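Type II restriction enzyme NlaIV (Neisseria lactamica, PDB 6QM2) cleaves double-stranded DNA within the sequence 5'-GGNNCC-3', cutting after the third base to leave blunt ends with terminal 5'-phosphates. Local coordinates at residues E64-F77 / K81-A93. Numbering follows the deposited sequence.
Sequences EFDVSTNTQMPPDF and KKDRSRELLEVKA. With NA (sodium ion), chain B; K (potassium ion), chain C.
Phe77 and Leu89 form an antiparallel hydrogen-bonded pair, and the carbonyl of Leu89 also takes the amide of Asp76, which makes a classic beta bulge. The Phe77 N to Leu89 O bond is 2.9 Å and nearly straight, at 176°. Asp76 N reaches the same Leu89 O at 2.8 Å, tilted from the carbonyl plane. The bulge turns the Asp76 side chain toward strand 88-95. Its OD2 accepts Val91 N at 2.8 Å through the anti lone pair. The Glu90 carboxylate stacks on that of Asp76, the planes 22° apart. Glu90 bends at chi2 (79°), which brings its OE1 within 3.3 Å of Asp76 OD2. Phe77 and Leu89 share a face of the sheet and lie side by side; Val91 CG2 meets the edge of the Phe77 ring at CE2. Farther out, Asp66 bridges two cations: OD1 to Lys81 NZ at 2.9 Å, and OD2 to Arg84 NH1 at the guanidinium edge. Pro75 O joins Ser68 OG, the carbonyls of Asn70 and Met73, and a water in binding sodium. That water also donates to Asp76 OD1. A potassium ion sits near Glu90 OE2, at a long 3.3 Å, and Ile104 O completes its protein ligands. Pro75-Asp76 and Glu90-Val91-Lys92 match the PD...(D/E)XK pattern of this nuclease clan. Asp76, positioned by the bulge and Val91 N, probably forms the active site with Glu90 and Lys92.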
ATOM      1  N   GLU A  64      14.325 -11.238 -24.549  1.00126.95           N
ATOM      2  CA  GLU A  64      13.778 -12.555 -24.290  1.00128.65           C
ATOM      3  C   GLU A  64      13.877 -12.833 -22.793  1.00120.81           C
ATOM      4  O   GLU A  64      14.945 -12.644 -22.206  1.00118.15           O
ATOM      5  CB  GLU A  64      14.593 -13.568 -25.103  1.00139.47           C
ATOM      6  CG  GLU A  64      13.888 -14.863 -25.453  1.00146.62           C
ATOM      7  CD  GLU A  64      14.645 -15.665 -26.501  1.00150.37           C
ATOM      8  OE1 GLU A  64      15.061 -15.077 -27.525  1.00150.05           O
ATOM      9  OE2 GLU A  64      14.823 -16.887 -26.304  1.00154.46           O
ATOM     10  N   PHE A  65      12.768 -13.248 -22.175  1.00114.53           N
ATOM     11  CA  PHE A  65      12.769 -13.642 -20.755  1.00112.21           C
ATOM     12  C   PHE A  65      11.524 -14.410 -20.321  1.00108.01           C
ATOM     13  O   PHE A  65      10.494 -14.385 -20.994  1.00105.21           O
ATOM     14  CB  PHE A  65      12.924 -12.420 -19.832  1.00116.79           C
ATOM     15  CG  PHE A  65      11.745 -11.482 -19.854  1.00119.18           C
ATOM     16  CD1 PHE A  65      10.658 -11.681 -19.007  1.00120.11           C
ATOM     17  CD2 PHE A  65      11.723 -10.398 -20.720  1.00120.14           C
ATOM     18  CE1 PHE A  65       9.572 -10.822 -19.033  1.00121.42           C
ATOM     19  CE2 PHE A  65      10.640  -9.535 -20.748  1.00119.21           C
ATOM     20  CZ  PHE A  65       9.564  -9.747 -19.905  1.00119.40           C
ATOM     21  N   ASP A  66      11.642 -15.070 -19.174  1.00112.12           N
ATOM     22  CA  ASP A  66      10.502 -15.623 -18.442  1.00119.01           C
ATOM     23  C   ASP A  66      10.400 -14.941 -17.084  1.00119.11           C
ATOM     24  O   ASP A  66      11.378 -14.381 -16.584  1.00117.48           O
ATOM     25  CB  ASP A  66      10.657 -17.137 -18.242  1.00122.11           C
ATOM     26  CG  ASP A  66      10.285 -17.940 -19.474  1.00125.22           C
ATOM     27  OD1 ASP A  66       9.458 -17.473 -20.287  1.00127.69           O
ATOM     28  OD2 ASP A  66      10.818 -19.060 -19.620  1.00126.51           O
ATOM     29  N   VAL A  67       9.207 -15.005 -16.496  1.00118.96           N
ATOM     30  CA  VAL A  67       8.941 -14.420 -15.178  1.00115.98           C
ATOM     31  C   VAL A  67       8.819 -15.511 -14.129  1.00113.71           C
ATOM     32  O   VAL A  67       8.385 -16.630 -14.418  1.00116.96           O
ATOM     33  CB  VAL A  67       7.671 -13.533 -15.151  1.00116.62           C
ATOM     34  CG1 VAL A  67       7.895 -12.270 -15.973  1.00118.08           C
ATOM     35  CG2 VAL A  67       6.425 -14.282 -15.629  1.00117.63           C
ATOM     36  N   SER A  68       9.201 -15.167 -12.908  1.00112.70           N
ATOM     37  CA  SER A  68       9.165 -16.100 -11.796  1.00116.33           C
ATOM     38  C   SER A  68       7.777 -16.150 -11.177  1.00120.25           C
ATOM     39  O   SER A  68       7.164 -15.115 -10.925  1.00122.90           O
ATOM     40  CB  SER A  68      10.178 -15.678 -10.747  1.00116.19           C
ATOM     41  OG  SER A  68      10.136 -16.530  -9.613  1.00115.75           O
ATOM     42  N   THR A  69       7.305 -17.365 -10.913  1.00126.78           N
ATOM     43  CA  THR A  69       5.998 -17.590 -10.297  1.00132.00           C
ATOM     44  C   THR A  69       6.039 -17.549  -8.754  1.00133.65           C
ATOM     45  O   THR A  69       4.991 -17.608  -8.110  1.00139.76           O
ATOM     46  CB  THR A  69       5.414 -18.945 -10.750  1.00135.44           C
ATOM     47  OG1 THR A  69       6.234 -20.015 -10.262  1.00138.77           O
ATOM     48  CG2 THR A  69       5.344 -19.019 -12.280  1.00133.74           C
ATOM     49  N   ASN A  70       7.242 -17.458  -8.177  1.00133.46           N
ATOM     50  CA  ASN A  70       7.453 -17.447  -6.731  1.00130.94           C
ATOM     51  C   ASN A  70       7.996 -16.076  -6.323  1.00129.17           C
ATOM     52  O   ASN A  70       9.124 -15.738  -6.677  1.00119.25           O
ATOM     53  CB  ASN A  70       8.452 -18.562  -6.371  1.00128.14           C
ATOM     54  CG  ASN A  70       8.682 -18.713  -4.872  1.00128.77           C
ATOM     55  OD1 ASN A  70       8.106 -17.997  -4.050  1.00132.69           O
ATOM     56  ND2 ASN A  70       9.533 -19.666  -4.513  1.00124.20           N
ATOM     57  N   THR A  71       7.210 -15.291  -5.588  1.00134.94           N
ATOM     58  CA  THR A  71       7.661 -13.973  -5.107  1.00137.88           C
ATOM     59  C   THR A  71       8.643 -14.046  -3.925  1.00134.52           C
ATOM     60  O   THR A  71       9.433 -13.120  -3.724  1.00128.41           O
ATOM     61  CB  THR A  71       6.469 -13.091  -4.691  1.00141.28           C
ATOM     62  OG1 THR A  71       5.668 -13.790  -3.731  1.00147.63           O
ATOM     63  CG2 THR A  71       5.620 -12.730  -5.904  1.00141.14           C
ATOM     64  N   GLN A  72       8.592 -15.137  -3.156  1.00134.19           N
ATOM     65  CA  GLN A  72       9.397 -15.282  -1.931  1.00136.67           C
ATOM     66  C   GLN A  72      10.882 -15.597  -2.154  1.00131.71           C
ATOM     67  O   GLN A  72      11.707 -15.309  -1.282  1.00131.37           O
ATOM     68  CB  GLN A  72       8.799 -16.363  -1.025  1.00142.20           C
ATOM     69  CG  GLN A  72       7.361 -16.091  -0.602  1.00148.25           C
ATOM     70  CD  GLN A  72       7.043 -16.650   0.771  1.00151.09           C
ATOM     71  OE1 GLN A  72       7.541 -16.154   1.779  1.00156.91           O
ATOM     72  NE2 GLN A  72       6.205 -17.680   0.818  1.00151.29           N
ATOM     73  N   MET A  73      11.218 -16.172  -3.308  1.00129.76           N
ATOM     74  CA  MET A  73      12.579 -16.631  -3.610  1.00126.31           C
ATOM     75  C   MET A  73      13.107 -15.933  -4.860  1.00120.20           C
ATOM     76  O   MET A  73      12.309 -15.553  -5.717  1.00117.55           O
ATOM     77  CB  MET A  73      12.540 -18.148  -3.845  1.00131.11           C
ATOM     78  CG  MET A  73      13.637 -18.928  -3.152  1.00133.04           C
ATOM     79  SD  MET A  73      13.559 -18.671  -1.372  1.00133.07           S
ATOM     80  CE  MET A  73      15.278 -18.881  -0.970  1.00132.05           C
ATOM     81  N   PRO A  74      14.441 -15.753  -4.986  1.00116.59           N
ATOM     82  CA  PRO A  74      14.949 -15.287  -6.284  1.00114.63           C
ATOM     83  C   PRO A  74      14.855 -16.380  -7.365  1.00111.07           C
ATOM     84  O   PRO A  74      14.716 -17.562  -7.027  1.00110.47           O
ATOM     85  CB  PRO A  74      16.411 -14.928  -5.982  1.00115.97           C
ATOM     86  CG  PRO A  74      16.772 -15.761  -4.801  1.00117.12           C
ATOM     87  CD  PRO A  74      15.517 -15.833  -3.979  1.00118.41           C
ATOM     88  N   PRO A  75      14.902 -16.000  -8.659  1.00106.67           N
ATOM     89  CA  PRO A  75      15.020 -14.665  -9.241  1.00107.07           C
ATOM     90  C   PRO A  75      13.652 -14.070  -9.589  1.00104.45           C
ATOM     91  O   PRO A  75      12.624 -14.662  -9.257  1.00 99.96           O
ATOM     92  CB  PRO A  75      15.814 -14.938 -10.517  1.00107.59           C
ATOM     93  CG  PRO A  75      15.327 -16.284 -10.951  1.00109.22           C
ATOM     94  CD  PRO A  75      14.840 -17.019  -9.722  1.00108.01           C
ATOM     95  N   ASP A  76      13.650 -12.902 -10.222  1.00102.14           N
ATOM     96  CA  ASP A  76      12.431 -12.298 -10.765  1.00104.59           C
ATOM     97  C   ASP A  76      12.299 -12.613 -12.250  1.00102.84           C
ATOM     98  O   ASP A  76      11.205 -12.934 -12.722  1.00101.33           O
ATOM     99  CB  ASP A  76      12.427 -10.778 -10.546  1.00107.83           C
ATOM    100  CG  ASP A  76      12.330 -10.393  -9.072  1.00109.03           C
ATOM    101  OD1 ASP A  76      11.537 -11.015  -8.333  1.00107.64           O
ATOM    102  OD2 ASP A  76      13.044  -9.450  -8.658  1.00112.26           O
ATOM    103  N   PHE A  77      13.409 -12.511 -12.981  1.00105.16           N
ATOM    104  CA  PHE A  77      13.443 -12.815 -14.411  1.00105.79           C
ATOM    105  C   PHE A  77      14.470 -13.890 -14.746  1.00104.61           C
ATOM    106  O   PHE A  77      15.561 -13.922 -14.172  1.00104.33           O
ATOM    107  CB  PHE A  77      13.776 -11.560 -15.208  1.00108.55           C
ATOM    108  CG  PHE A  77      12.804 -10.436 -15.007  1.00110.32           C
ATOM    109  CD1 PHE A  77      11.504 -10.534 -15.495  1.00111.39           C
ATOM    110  CD2 PHE A  77      13.185  -9.273 -14.346  1.00110.05           C
ATOM    111  CE1 PHE A  77      10.601  -9.499 -15.320  1.00111.76           C
ATOM    112  CE2 PHE A  77      12.286  -8.234 -14.171  1.00110.44           C
ATOM    113  CZ  PHE A  77      10.993  -8.346 -14.658  1.00112.30           C
ATOM    114  N   LYS A  81      15.712 -18.437 -21.655  1.00107.65           N
ATOM    115  CA  LYS A  81      14.511 -19.299 -21.654  1.00112.14           C
ATOM    116  C   LYS A  81      14.820 -20.801 -21.644  1.00112.07           C
ATOM    117  O   LYS A  81      14.061 -21.587 -21.071  1.00103.85           O
ATOM    118  CB  LYS A  81      13.602 -18.974 -22.850  1.00115.88           C
ATOM    119  CG  LYS A  81      12.863 -17.647 -22.728  1.00120.62           C
ATOM    120  CD  LYS A  81      12.020 -17.325 -23.960  1.00125.67           C
ATOM    121  CE  LYS A  81      10.734 -18.141 -24.046  1.00128.73           C
ATOM    122  NZ  LYS A  81       9.663 -17.664 -23.127  1.00129.53           N
ATOM    123  N   LYS A  82      15.929 -21.183 -22.280  1.00119.66           N
ATOM    124  CA  LYS A  82      16.353 -22.586 -22.369  1.00125.37           C
ATOM    125  C   LYS A  82      17.175 -23.067 -21.166  1.00121.98           C
ATOM    126  O   LYS A  82      17.191 -24.266 -20.876  1.00119.79           O
ATOM    127  CB  LYS A  82      17.132 -22.830 -23.667  1.00136.51           C
ATOM    128  CG  LYS A  82      16.262 -22.784 -24.914  1.00144.37           C
ATOM    129  CD  LYS A  82      17.026 -23.214 -26.154  1.00152.14           C
ATOM    130  CE  LYS A  82      16.083 -23.476 -27.318  1.00157.29           C
ATOM    131  NZ  LYS A  82      16.814 -23.943 -28.528  1.00161.65           N
ATOM    132  N   ASP A  83      17.856 -22.144 -20.481  1.00119.64           N
ATOM    133  CA  ASP A  83      18.651 -22.467 -19.288  1.00116.26           C
ATOM    134  C   ASP A  83      18.170 -21.637 -18.091  1.00115.17           C
ATOM    135  O   ASP A  83      18.589 -20.495 -17.894  1.00114.20           O
ATOM    136  CB  ASP A  83      20.146 -22.232 -19.565  1.00112.85           C
ATOM    137  CG  ASP A  83      21.063 -22.930 -18.556  1.00109.36           C
ATOM    138  OD1 ASP A  83      20.575 -23.522 -17.566  1.00103.49           O
ATOM    139  OD2 ASP A  83      22.294 -22.888 -18.768  1.00108.02           O
ATOM    140  N   ARG A  84      17.295 -22.234 -17.285  1.00115.24           N
ATOM    141  CA  ARG A  84      16.726 -21.563 -16.110  1.00114.40           C
ATOM    142  C   ARG A  84      17.574 -21.729 -14.834  1.00108.82           C
ATOM    143  O   ARG A  84      17.097 -21.445 -13.732  1.00109.58           O
ATOM    144  CB  ARG A  84      15.273 -22.029 -15.880  1.00121.19           C
ATOM    145  CG  ARG A  84      14.236 -21.264 -16.705  1.00126.92           C
ATOM    146  CD  ARG A  84      12.909 -21.066 -15.966  1.00134.13           C
ATOM    147  NE  ARG A  84      11.929 -22.097 -16.291  1.00137.21           N
ATOM    148  CZ  ARG A  84      11.234 -22.164 -17.430  1.00150.49           C
ATOM    149  NH1 ARG A  84      11.399 -21.256 -18.397  1.00149.75           N
ATOM    150  NH2 ARG A  84      10.368 -23.160 -17.616  1.00153.66           N
ATOM    151  N   SER A  85      18.813 -22.202 -14.977  1.00103.43           N
ATOM    152  CA  SER A  85      19.786 -22.193 -13.889  1.00 99.92           C
ATOM    153  C   SER A  85      20.875 -21.133 -14.068  1.00 95.05           C
ATOM    154  O   SER A  85      21.699 -20.956 -13.174  1.00 96.40           O
ATOM    155  CB  SER A  85      20.424 -23.578 -13.737  1.00101.27           C
ATOM    156  OG  SER A  85      21.117 -23.963 -14.910  1.00107.06           O
ATOM    157  N   ARG A  86      20.883 -20.439 -15.206  1.00 92.42           N
ATOM    158  CA  ARG A  86      21.880 -19.403 -15.491  1.00 97.35           C
ATOM    159  C   ARG A  86      21.184 -18.150 -16.000  1.00 97.17           C
ATOM    160  O   ARG A  86      20.024 -18.201 -16.410  1.00 93.23           O
ATOM    161  CB  ARG A  86      22.891 -19.886 -16.543  1.00 99.92           C
ATOM    162  CG  ARG A  86      23.635 -21.176 -16.202  1.00101.39           C
ATOM    163  CD  ARG A  86      24.601 -20.971 -15.048  1.00103.09           C
ATOM    164  NE  ARG A  86      25.439 -22.139 -14.755  1.00101.30           N
ATOM    165  CZ  ARG A  86      25.038 -23.252 -14.131  1.00100.19           C
ATOM    166  NH1 ARG A  86      23.773 -23.416 -13.739  1.00 98.47           N
ATOM    167  NH2 ARG A  86      25.914 -24.231 -13.907  1.00 98.80           N
ATOM    168  N   GLU A  87      21.909 -17.032 -15.971  1.00103.36           N
ATOM    169  CA  GLU A  87      21.410 -15.734 -16.441  1.00106.78           C
ATOM    170  C   GLU A  87      20.130 -15.317 -15.690  1.00104.90           C
ATOM    171  O   GLU A  87      19.113 -14.969 -16.300  1.00103.75           O
ATOM    172  CB  GLU A  87      21.201 -15.748 -17.971  1.00113.95           C
ATOM    173  CG  GLU A  87      22.326 -16.391 -18.788  1.00119.75           C
ATOM    174  CD  GLU A  87      23.704 -15.803 -18.513  1.00123.72           C
ATOM    175  OE1 GLU A  87      23.808 -14.572 -18.344  1.00123.18           O
ATOM    176  OE2 GLU A  87      24.691 -16.573 -18.475  1.00130.18           O
ATOM    177  N   LEU A  88      20.209 -15.359 -14.359  1.00103.30           N
ATOM    178  CA  LEU A  88      19.072 -15.092 -13.466  1.00 99.98           C
ATOM    179  C   LEU A  88      19.142 -13.668 -12.907  1.00102.23           C
ATOM    180  O   LEU A  88      20.197 -13.243 -12.429  1.00104.60           O
ATOM    181  CB  LEU A  88      19.065 -16.098 -12.315  1.00 96.27           C
ATOM    182  CG  LEU A  88      19.160 -17.577 -12.699  1.00 95.34           C
ATOM    183  CD1 LEU A  88      19.165 -18.464 -11.464  1.00 96.95           C
ATOM    184  CD2 LEU A  88      18.019 -17.961 -13.622  1.00 95.66           C
ATOM    185  N   LEU A  89      18.016 -12.951 -12.953  1.00101.63           N
ATOM    186  CA  LEU A  89      17.958 -11.536 -12.575  1.00100.06           C
ATOM    187  C   LEU A  89      16.929 -11.281 -11.468  1.00 99.71           C
ATOM    188  O   LEU A  89      15.764 -11.661 -11.600  1.00 97.41           O
ATOM    189  CB  LEU A  89      17.610 -10.694 -13.802  1.00 99.79           C
ATOM    190  CG  LEU A  89      17.594  -9.168 -13.642  1.00101.38           C
ATOM    191  CD1 LEU A  89      18.950  -8.644 -13.191  1.00100.41           C
ATOM    192  CD2 LEU A  89      17.161  -8.509 -14.943  1.00101.98           C
ATOM    193  N   GLU A  90      17.377 -10.642 -10.385  1.00 99.83           N
ATOM    194  CA  GLU A  90      16.504 -10.146  -9.313  1.00101.03           C
ATOM    195  C   GLU A  90      16.517  -8.617  -9.376  1.00100.35           C
ATOM    196  O   GLU A  90      17.589  -8.009  -9.418  1.00 96.38           O
ATOM    197  CB  GLU A  90      17.010 -10.629  -7.944  1.00102.89           C
ATOM    198  CG  GLU A  90      16.160 -10.219  -6.736  1.00103.50           C
ATOM    199  CD  GLU A  90      14.912 -11.063  -6.517  1.00104.64           C
ATOM    200  OE1 GLU A  90      14.635 -11.977  -7.317  1.00104.55           O
ATOM    201  OE2 GLU A  90      14.198 -10.807  -5.519  1.00105.44           O
ATOM    202  N   VAL A  91      15.331  -8.005  -9.388  1.00102.61           N
ATOM    203  CA  VAL A  91      15.201  -6.547  -9.337  1.00105.53           C
ATOM    204  C   VAL A  91      14.854  -6.114  -7.918  1.00105.39           C
ATOM    205  O   VAL A  91      13.938  -6.667  -7.305  1.00100.90           O
ATOM    206  CB  VAL A  91      14.112  -6.024 -10.291  1.00108.92           C
ATOM    207  CG1 VAL A  91      14.025  -4.498 -10.230  1.00110.61           C
ATOM    208  CG2 VAL A  91      14.390  -6.490 -11.711  1.00110.94           C
ATOM    209  N   LYS A  92      15.593  -5.120  -7.422  1.00106.91           N
ATOM    210  CA  LYS A  92      15.379  -4.534  -6.099  1.00108.24           C
ATOM    211  C   LYS A  92      15.319  -3.015  -6.199  1.00111.49           C
ATOM    212  O   LYS A  92      15.987  -2.408  -7.040  1.00107.34           O
ATOM    213  CB  LYS A  92      16.506  -4.940  -5.143  1.00107.89           C
ATOM    214  CG  LYS A  92      16.543  -6.420  -4.796  1.00107.62           C
ATOM    215  CD  LYS A  92      15.243  -6.852  -4.149  1.00108.60           C
ATOM    216  CE  LYS A  92      15.358  -8.175  -3.425  1.00110.65           C
ATOM    217  NZ  LYS A  92      14.119  -8.384  -2.635  1.00115.97           N
ATOM    218  N   ALA A  93      14.508  -2.412  -5.334  1.00116.13           N
ATOM    219  CA  ALA A  93      14.359  -0.962  -5.291  1.00113.65           C
ATOM    220  C   ALA A  93      14.243  -0.483  -3.851  1.00115.02           C
ATOM    221  O   ALA A  93      13.589  -1.126  -3.022  1.00116.92           O
ATOM    222  CB  ALA A  93      13.145  -0.533  -6.094  1.00111.97           C
TER
HETATM  223 NA    NA B 301      11.147 -15.584  -7.482  1.00109.04          NA
HETATM  224  K     K C 302      12.997 -12.135  -2.734  1.00133.02           K
HETATM  225  O   HOH W   1      12.331  -8.421  -6.341  1.00 83.62           O
HETATM  226  O   HOH W   2      12.068 -12.638  -6.007  1.00 94.66           O
HETATM  227  O   HOH W   3       9.981 -13.438  -8.108  1.00104.73           O
HETATM  228  O   HOH W   4      12.203 -11.870   0.275  1.00 94.14           O